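PDB 5JD3: LAE5 from Uncultured bacterium, which is probably an esterase of the GDSL-like lipase/acylhydrolase family, likely to cleave ester bonds with a catalytic serine. Local coordinates for residues A[153-158]-A[178-183]; A[26-31]-A[104-109]; A[40-45]-A[81-86]. One frame throughout, in Å; residues are numbered along the deposited sequence.

In the fold
All three contacts reach one parallel sheet of five strands, flanked by helices. Contact 2 joins strands 29-34 and 106-110; strand 152-156, which carries contact 1, is the next neighbour of 106-110, and strand 77-82, which leads into contact 3, flanks 29-34 on the other side. Contacts 1 and 2, centres about 17 Å apart, touch through Ile-154 and Val-107; contacts 2 and 3, about 18 Å apart, touch where Val-31 packs on Gln-81; contacts 1 and 3, about 21 Å apart, do not touch. Along the chain, contact 3 is nested within the loop closed by contact 2, and contact 1 follows both. Contact 2 joins two central strands, contact 1 packs a helix on the next one, and contact 3 ties loops near the probable catalytic serine.

Contact 1: residues A[153-158]-A[178-183]; sequences MILLTP and DLMRRV
Met-180 swings its CG anti to the main-chain nitrogen (chi1 -172°) and then bends at chi3 (-130°), which carries SD and CE to the point where strand 152-156 gives way to loop; Leu-155, its CG beside its own backbone N, reaches across to meet it. This is the strand-helix packing of a beta-alpha-beta unit, made of strand 152-156, helix 168-187 and strand 190-192. The short strand and helix axes run nearly antiparallel, at 165°, with a closest approach of 9.2 Å.

Met-180 does most of the work. The two side chains cross at a slant: CB of Leu-155 meets CE of Met-180 at 3.9 Å, and the CD1 branch of the leucine reaches past toward the methionine CG. Beyond Leu-155 the thioether lies against backbone rather than side chain. SD of Met-180 is 3.2 Å from O of Leu-156, and CE of Met-180 stands at 3.3 Å from that same oxygen. The sulfur also sits 3.5 Å from CA of Thr-157, so the methionine end fills the angle where the chain leaves the sheet. An alanine in place of Met-180 would remove CG, SD and CE, and would probably open a gap beside Leu-155 and along the Leu-156 carbonyl.

Other elements cover the methionine and Leu-155 too: Leu-139 of helix 132-146 touches Met-180, and Met-109 of the adjoining strand 106-110 packs on Leu-155. The Arg-181 side chain starts away from the strand, but its end turns back to a salt bridge with Asp-193, just past strand 190-192. One turn on from the methionine, Val-183 offers CG1 to CD1 of Leu-155 at 4.3 Å. At the loop end, Pro-158 slides past the methionine in the opposite direction, bringing its ring CD to 4.0 Å from SD of Met-180.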
loop_
_atom_site.group_PDB
_atom_site.type_symbol
_atom_site.label_atom_id
_atom_site.label_comp_id
_atom_site.label_asym_id
_atom_site.label_seq_id
_atom_site.Cartn_x
_atom_site.Cartn_y
_atom_site.Cartn_z
ATOM N N MET A 153 -9.864 -8.442 -0.078
ATOM C CA MET A 153 -8.873 -7.622 0.607
ATOM C C MET A 153 -7.497 -7.786 -0.027
ATOM O O MET A 153 -7.011 -8.904 -0.202
ATOM C CB MET A 153 -8.818 -7.978 2.092
ATOM C CG MET A 153 -8.036 -6.979 2.928
ATOM S SD MET A 153 -8.482 -7.031 4.672
ATOM C CE MET A 153 -7.632 -5.575 5.276
ATOM N N ILE A 154 -6.875 -6.663 -0.370
ATOM C CA ILE A 154 -5.583 -6.677 -1.047
ATOM C C ILE A 154 -4.466 -6.172 -0.140
ATOM O O ILE A 154 -4.561 -5.087 0.434
ATOM C CB ILE A 154 -5.609 -5.817 -2.328
ATOM C CG1 ILE A 154 -6.714 -6.289 -3.276
ATOM C CG2 ILE A 154 -4.260 -5.855 -3.023
ATOM C CD1 ILE A 154 -7.981 -5.463 -3.204
ATOM N N LEU A 155 -3.406 -6.964 -0.015
ATOM C CA LEU A 155 -2.251 -6.566 0.779
ATOM C C LEU A 155 -1.060 -6.246 -0.116
ATOM O O LEU A 155 -0.566 -7.109 -0.841
ATOM C CB LEU A 155 -1.880 -7.662 1.781
ATOM C CG LEU A 155 -2.973 -8.029 2.787
ATOM C CD1 LEU A 155 -2.448 -9.006 3.828
ATOM C CD2 LEU A 155 -3.529 -6.779 3.449
ATOM N N LEU A 156 -0.612 -4.996 -0.066
ATOM C CA LEU A 156 0.547 -4.567 -0.839
ATOM C C LEU A 156 1.781 -4.538 0.051
ATOM O O LEU A 156 1.807 -3.840 1.066
ATOM C CB LEU A 156 0.311 -3.190 -1.468
ATOM C CG LEU A 156 -0.762 -3.064 -2.557
ATOM C CD1 LEU A 156 -2.158 -2.929 -1.964
ATOM C CD2 LEU A 156 -0.452 -1.891 -3.476
ATOM N N THR A 157 2.802 -5.299 -0.333
ATOM C CA THR A 157 4.005 -5.434 0.479
ATOM C C THR A 157 4.741 -4.106 0.632
ATOM O O THR A 157 4.759 -3.287 -0.290
ATOM C CB THR A 157 4.971 -6.490 -0.114
ATOM O OG1 THR A 157 6.076 -6.692 0.775
ATOM C CG2 THR A 157 5.496 -6.050 -1.471
ATOM N N PRO A 158 5.329 -3.874 1.814
ATOM C CA PRO A 158 6.217 -2.721 1.964
ATOM C C PRO A 158 7.463 -2.927 1.116
ATOM O O PRO A 158 7.798 -4.069 0.806
ATOM C CB PRO A 158 6.548 -2.717 3.458
ATOM C CG PRO A 158 6.371 -4.141 3.880
ATOM C CD PRO A 158 5.222 -4.655 3.060
ATOM N N ASP A 178 7.667 -10.679 3.956
ATOM C CA ASP A 178 7.367 -12.101 4.088
ATOM C C ASP A 178 6.285 -12.343 5.129
ATOM O O ASP A 178 5.477 -13.264 5.002
ATOM C CB ASP A 178 8.629 -12.886 4.462
ATOM C CG ASP A 178 9.501 -13.200 3.263
ATOM O OD1 ASP A 178 9.369 -12.511 2.230
ATOM O OD2 ASP A 178 10.321 -14.137 3.354
ATOM N N LEU A 179 6.279 -11.494 6.135
ATOM C CA LEU A 179 5.330 -11.542 7.221
ATOM C C LEU A 179 3.956 -11.158 6.752
ATOM O O LEU A 179 2.996 -11.677 7.160
ATOM C CB LEU A 179 5.766 -10.604 8.299
ATOM C CG LEU A 179 6.017 -11.065 9.719
ATOM C CD1 LEU A 179 6.505 -12.490 9.748
ATOM C CD2 LEU A 179 7.029 -10.141 10.360
ATOM N N MET A 180 3.900 -10.221 5.863
ATOM C CA MET A 180 2.640 -9.806 5.259
ATOM C C MET A 180 2.131 -10.896 4.321
ATOM O O MET A 180 0.925 -11.046 4.120
ATOM C CB MET A 180 2.796 -8.487 4.502
ATOM C CG MET A 180 1.477 -7.910 4.010
ATOM S SD MET A 180 1.670 -6.481 2.934
ATOM C CE MET A 180 0.542 -5.322 3.705
ATOM N N ARG A 181 3.060 -11.658 3.752
ATOM C CA ARG A 181 2.714 -12.747 2.848
ATOM C C ARG A 181 1.986 -13.872 3.574
ATOM O O ARG A 181 0.988 -14.394 3.077
ATOM C CB ARG A 181 3.965 -13.305 2.162
ATOM C CG ARG A 181 4.521 -12.439 1.041
ATOM C CD ARG A 181 5.686 -13.134 0.350
ATOM N NE ARG A 181 6.433 -12.239 -0.529
ATOM C CZ ARG A 181 6.242 -12.146 -1.841
ATOM N NH1 ARG A 181 6.974 -11.304 -2.560
ATOM N NH2 ARG A 181 5.324 -12.896 -2.437
ATOM N N ARG A 182 2.484 -14.242 4.749
ATOM C CA ARG A 182 1.899 -15.347 5.499
ATOM C C ARG A 182 0.582 -14.942 6.156
ATOM O O ARG A 182 -0.183 -15.796 6.603
ATOM C CB ARG A 182 2.880 -15.867 6.554
ATOM C CG ARG A 182 3.211 -14.884 7.659
ATOM C CD ARG A 182 4.179 -15.501 8.656
ATOM N NE ARG A 182 3.619 -16.688 9.296
ATOM C CZ ARG A 182 4.300 -17.492 10.105
ATOM N NH1 ARG A 182 5.574 -17.242 10.375
ATOM N NH2 ARG A 182 3.708 -18.550 10.644
ATOM N N VAL A 183 0.320 -13.640 6.213
ATOM C CA VAL A 183 -0.966 -13.146 6.690
ATOM C C VAL A 183 -1.987 -13.202 5.559
ATOM O O VAL A 183 -3.139 -13.592 5.764
ATOM C CB VAL A 183 -0.864 -11.704 7.233
ATOM C CG1 VAL A 183 -2.245 -11.147 7.540
ATOM C CG2 VAL A 183 0.008 -11.669 8.477
#

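Contact 2: residues A[26-31]-A[104-109]; sequences AGSKLV and PDYVAM
The carbonyl oxygen of Lys-29 is gripped by two successive backbone amides of the other segment: N of Asp-105 at 2.9 Å and N of Tyr-106 at 3.1 Å from Lys-29 O. The Asp-105 amide lies in the carbonyl plane, the Tyr-106 amide 26° off it. Asp-105 gives a bond back with its side chain, OD2 accepting from N of Lys-29 at 2.8 Å through its anti lone pair. With CG beside its own backbone N, the aspartate turns its carboxylate along the edge of the neighbouring strand, so both main-chain polar atoms of Lys-29 are bound by this one residue.

Regular pairing follows. N of Val-31 donates almost straight (173°) to O of Tyr-106, and O of Val-31 receives N of Ala-108 at 2.8 Å.

On one face of the sheet, CD1 of Leu-30 rests 3.6 Å from CB of Tyr-106, the side chains crossing at about a right angle, and reaches on to the Ala-108 methyl. Ser-28 comes to the rim of the tyrosine ring with CB in the ring plane, 3.5 Å from CE2 of Tyr-106. The hydroxyls of both Ser-28 and Tyr-106 bond to the backbone of Ala-25. On the other face, CG2 of Val-31 packs 3.6 Å from CB of Pro-104.

Leu-30 and Val-31 pair with Tyr-106 and Val-107 in parallel register, inside the central parallel sheet of the alpha/beta/alpha sandwich characteristic of GDSL hydrolases.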
loop_
_atom_site.group_PDB
_atom_site.type_symbol
_atom_site.label_atom_id
_atom_site.label_comp_id
_atom_site.label_asym_id
_atom_site.label_seq_id
_atom_site.Cartn_x
_atom_site.Cartn_y
_atom_site.Cartn_z
ATOM N N ALA A 26 -18.307 -4.643 -10.637
ATOM C CA ALA A 26 -18.669 -3.321 -11.135
ATOM C C ALA A 26 -19.401 -2.507 -10.073
ATOM O O ALA A 26 -20.212 -3.040 -9.318
ATOM C CB ALA A 26 -19.521 -3.443 -12.389
ATOM N N GLY A 27 -19.100 -1.213 -10.018
ATOM C CA GLY A 27 -19.756 -0.315 -9.085
ATOM C C GLY A 27 -19.292 -0.476 -7.650
ATOM O O GLY A 27 -19.947 -0.002 -6.723
ATOM N N SER A 28 -18.156 -1.143 -7.466
ATOM C CA SER A 28 -17.625 -1.394 -6.130
ATOM C C SER A 28 -16.812 -0.214 -5.611
ATOM O O SER A 28 -16.272 0.569 -6.392
ATOM C CB SER A 28 -16.761 -2.656 -6.130
ATOM O OG SER A 28 -17.501 -3.783 -6.562
ATOM N N LYS A 29 -16.728 -0.092 -4.289
ATOM C CA LYS A 29 -15.900 0.941 -3.677
ATOM C C LYS A 29 -14.645 0.344 -3.050
ATOM O O LYS A 29 -14.724 -0.508 -2.164
ATOM C CB LYS A 29 -16.684 1.722 -2.620
ATOM C CG LYS A 29 -15.799 2.628 -1.772
ATOM C CD LYS A 29 -16.556 3.827 -1.224
ATOM C CE LYS A 29 -17.451 3.444 -0.062
ATOM N NZ LYS A 29 -17.900 4.644 0.700
ATOM N N LEU A 30 -13.488 0.801 -3.517
ATOM C CA LEU A 30 -12.210 0.340 -2.994
ATOM C C LEU A 30 -11.563 1.391 -2.098
ATOM O O LEU A 30 -11.329 2.523 -2.521
ATOM C CB LEU A 30 -11.262 -0.023 -4.140
ATOM C CG LEU A 30 -9.795 -0.247 -3.766
ATOM C CD1 LEU A 30 -9.640 -1.435 -2.827
ATOM C CD2 LEU A 30 -8.947 -0.432 -5.014
ATOM N N VAL A 31 -11.277 1.009 -0.857
ATOM C CA VAL A 31 -10.598 1.895 0.077
ATOM C C VAL A 31 -9.138 1.485 0.228
ATOM O O VAL A 31 -8.837 0.362 0.631
ATOM C CB VAL A 31 -11.279 1.897 1.461
ATOM C CG1 VAL A 31 -10.375 2.540 2.502
ATOM C CG2 VAL A 31 -12.618 2.615 1.390
ATOM N N PRO A 104 -16.707 -0.266 2.784
ATOM C CA PRO A 104 -16.106 -0.554 1.480
ATOM C C PRO A 104 -16.427 -1.957 0.977
ATOM O O PRO A 104 -16.740 -2.845 1.772
ATOM C CB PRO A 104 -14.612 -0.410 1.759
ATOM C CG PRO A 104 -14.474 -0.865 3.172
ATOM C CD PRO A 104 -15.748 -0.474 3.883
ATOM N N ASP A 105 -16.352 -2.145 -0.336
ATOM C CA ASP A 105 -16.511 -3.464 -0.933
ATOM C C ASP A 105 -15.160 -4.164 -0.978
ATOM O O ASP A 105 -15.072 -5.385 -0.862
ATOM C CB ASP A 105 -17.108 -3.352 -2.337
ATOM C CG ASP A 105 -18.487 -2.725 -2.334
ATOM O OD1 ASP A 105 -19.372 -3.236 -1.616
ATOM O OD2 ASP A 105 -18.683 -1.715 -3.042
ATOM N N TYR A 106 -14.110 -3.369 -1.146
ATOM C CA TYR A 106 -12.746 -3.877 -1.156
ATOM C C TYR A 106 -11.843 -2.988 -0.310
ATOM O O TYR A 106 -12.062 -1.781 -0.212
ATOM C CB TYR A 106 -12.204 -3.957 -2.585
ATOM C CG TYR A 106 -12.955 -4.902 -3.493
ATOM C CD1 TYR A 106 -12.562 -6.227 -3.625
ATOM C CD2 TYR A 106 -14.049 -4.468 -4.228
ATOM C CE1 TYR A 106 -13.241 -7.094 -4.458
ATOM C CE2 TYR A 106 -14.736 -5.327 -5.063
ATOM C CZ TYR A 106 -14.328 -6.639 -5.175
ATOM O OH TYR A 106 -15.010 -7.497 -6.006
ATOM N N VAL A 107 -10.830 -3.590 0.304
ATOM C CA VAL A 107 -9.840 -2.833 1.058
ATOM C C VAL A 107 -8.429 -3.200 0.620
ATOM O O VAL A 107 -8.040 -4.367 0.660
ATOM C CB VAL A 107 -9.969 -3.066 2.576
ATOM C CG1 VAL A 107 -8.783 -2.456 3.309
ATOM C CG2 VAL A 107 -11.272 -2.487 3.095
ATOM N N ALA A 108 -7.671 -2.198 0.191
ATOM C CA ALA A 108 -6.266 -2.389 -0.131
ATOM C C ALA A 108 -5.409 -1.740 0.947
ATOM O O ALA A 108 -5.611 -0.577 1.293
ATOM C CB ALA A 108 -5.942 -1.814 -1.499
ATOM N N MET A 109 -4.460 -2.495 1.487
ATOM C CA MET A 109 -3.611 -1.978 2.549
ATOM C C MET A 109 -2.132 -2.118 2.221
ATOM O O MET A 109 -1.668 -3.181 1.805
ATOM C CB MET A 109 -3.921 -2.681 3.872
ATOM C CG MET A 109 -2.949 -2.346 4.992
ATOM S SD MET A 109 -3.542 -2.870 6.610
ATOM C CE MET A 109 -4.110 -4.526 6.242
#

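Contact 3: residues A[40-45]-A[81-86]; sequences AGRDKG and QGNSGN
Two nitrogens of Arg-42 take hold of one carbonyl oxygen: NE lies 3.1 Å from O of Gly-82, and NH2 lies 3.2 Å from that Gly-82 oxygen. The grip is side-on, with the oxygen close to the guanidinium plane; NE comes only 17° off the carbonyl plane, whereas NH2 stands well above it, off the lone pairs. This joins the loop after helix 36-39 to the segment leaving strand 77-82, two loops at the C-terminal end of the parallel strands, in the GDSL hydrolase fold.

NH2 has further partners. It makes a weak bond of 3.0 Å to OD1 of Asn-83, the guanidinium and amide planes turned 22° apart, and it donates to a water that in turn donates to OE1 of Gln-81. The oxygens Gly-82 O and Asn-83 OD1 lie close together, both acceptors, and the positive guanidinium beside them probably eases their mutual repulsion. Arg-42 reaches here with CG wedged between its backbone N and carbonyl carbon (chi1 69°) and the chain stretched straight from CG to NE.

Both guanidinium faces are covered within the contact. The backbone of Gln-81 covers one face, its N offset toward the rim, and the CG methylene of Lys-44 sits over the centre of the other, 3.9 Å above the plane. The extended lysine chain then crosses Asn-83, with CE 4.0 Å from OD1 of Asn-83.

From Asn-83 to Asn-86 the chain makes a type II beta turn. Its Ser-Gly sequence matches the block whose glycine amide helps form the oxyanion hole in relatives, so Gly-85 may serve that way here. Asp-39 bonds both the Arg-42 amide and the Ser-84 hydroxyl, and a second water sits between the segments, 2.7 Å from OG of Ser-84 and weakly bonded by N of Gly-41.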
loop_
_atom_site.group_PDB
_atom_site.type_symbol
_atom_site.label_atom_id
_atom_site.label_comp_id
_atom_site.label_asym_id
_atom_site.label_seq_id
_atom_site.Cartn_x
_atom_site.Cartn_y
_atom_site.Cartn_z
ATOM N N ALA A 40 0.396 10.550 -0.529
ATOM C CA ALA A 40 0.868 11.253 -1.721
ATOM C C ALA A 40 0.420 12.715 -1.773
ATOM O O ALA A 40 0.253 13.281 -2.853
ATOM C CB ALA A 40 0.413 10.519 -2.976
ATOM N N GLY A 41 0.227 13.318 -0.604
ATOM C CA GLY A 41 -0.078 14.735 -0.517
ATOM C C GLY A 41 -1.518 15.107 -0.815
ATOM O O GLY A 41 -1.797 16.223 -1.252
ATOM N N ARG A 42 -2.435 14.176 -0.576
ATOM C CA ARG A 42 -3.857 14.436 -0.778
ATOM C C ARG A 42 -4.361 15.484 0.208
ATOM O O ARG A 42 -3.747 15.715 1.249
ATOM C CB ARG A 42 -4.670 13.148 -0.624
ATOM C CG ARG A 42 -4.702 12.610 0.801
ATOM C CD ARG A 42 -5.430 11.279 0.882
ATOM N NE ARG A 42 -5.406 10.718 2.230
ATOM C CZ ARG A 42 -6.370 10.887 3.130
ATOM N NH1 ARG A 42 -7.445 11.602 2.827
ATOM N NH2 ARG A 42 -6.261 10.339 4.333
ATOM N N ASP A 43 -5.478 16.120 -0.126
ATOM C CA ASP A 43 -6.139 17.019 0.811
ATOM C C ASP A 43 -7.015 16.194 1.745
ATOM O O ASP A 43 -8.072 15.704 1.346
ATOM C CB ASP A 43 -6.972 18.070 0.074
ATOM C CG ASP A 43 -7.701 19.007 1.021
ATOM O OD1 ASP A 43 -7.223 19.199 2.158
ATOM O OD2 ASP A 43 -8.751 19.557 0.626
ATOM N N LYS A 44 -6.567 16.042 2.986
ATOM C CA LYS A 44 -7.249 15.183 3.951
ATOM C C LYS A 44 -8.604 15.742 4.376
ATOM O O LYS A 44 -9.427 15.025 4.945
ATOM C CB LYS A 44 -6.371 14.967 5.184
ATOM C CG LYS A 44 -5.099 14.184 4.909
ATOM C CD LYS A 44 -4.316 13.944 6.188
ATOM C CE LYS A 44 -3.019 13.207 5.906
ATOM N NZ LYS A 44 -2.195 13.036 7.134
ATOM N N GLY A 45 -8.833 17.021 4.095
ATOM C CA GLY A 45 -10.085 17.664 4.447
ATOM C C GLY A 45 -11.265 17.156 3.639
ATOM O O GLY A 45 -12.418 17.414 3.984
ATOM N N GLN A 81 -7.077 6.705 1.816
ATOM C CA GLN A 81 -7.025 6.898 3.260
ATOM C C GLN A 81 -5.598 6.778 3.782
ATOM O O GLN A 81 -5.370 6.277 4.883
ATOM C CB GLN A 81 -7.936 5.894 3.969
ATOM C CG GLN A 81 -9.415 6.228 3.871
ATOM C CD GLN A 81 -9.766 7.519 4.588
ATOM O OE1 GLN A 81 -9.526 7.660 5.787
ATOM N NE2 GLN A 81 -10.332 8.470 3.855
ATOM N N GLY A 82 -4.642 7.245 2.987
ATOM C CA GLY A 82 -3.243 7.202 3.371
ATOM C C GLY A 82 -2.841 8.362 4.263
ATOM O O GLY A 82 -3.148 9.518 3.969
ATOM N N ASN A 83 -2.156 8.047 5.358
ATOM C CA ASN A 83 -1.652 9.060 6.283
ATOM C C ASN A 83 -0.140 8.956 6.443
ATOM O O ASN A 83 0.374 7.906 6.817
ATOM C CB ASN A 83 -2.327 8.928 7.651
ATOM C CG ASN A 83 -3.785 9.348 7.631
ATOM O OD1 ASN A 83 -4.374 9.550 6.569
ATOM N ND2 ASN A 83 -4.376 9.478 8.812
ATOM N N SER A 84 0.566 10.050 6.172
ATOM C CA SER A 84 2.026 10.061 6.226
ATOM C C SER A 84 2.574 9.709 7.609
ATOM O O SER A 84 1.999 10.082 8.630
ATOM C CB SER A 84 2.560 11.431 5.800
ATOM O OG SER A 84 2.159 11.746 4.479
ATOM N N GLY A 85 3.689 8.982 7.626
ATOM C CA GLY A 85 4.370 8.639 8.863
ATOM C C GLY A 85 3.768 7.454 9.596
ATOM O O GLY A 85 4.309 6.996 10.603
ATOM N N ASN A 86 2.653 6.949 9.080
ATOM C CA ASN A 86 1.904 5.892 9.753
ATOM C C ASN A 86 2.609 4.543 9.806
ATOM O O ASN A 86 3.236 4.109 8.839
ATOM C CB ASN A 86 0.543 5.710 9.081
ATOM C CG ASN A 86 -0.529 6.590 9.689
ATOM O OD1 ASN A 86 -1.665 6.155 9.886
ATOM N ND2 ASN A 86 -0.172 7.830 10.002
HETATM O O HOH W 1 1.823 12.665 1.919
HETATM O O HOH W 2 -7.948 9.993 6.970
#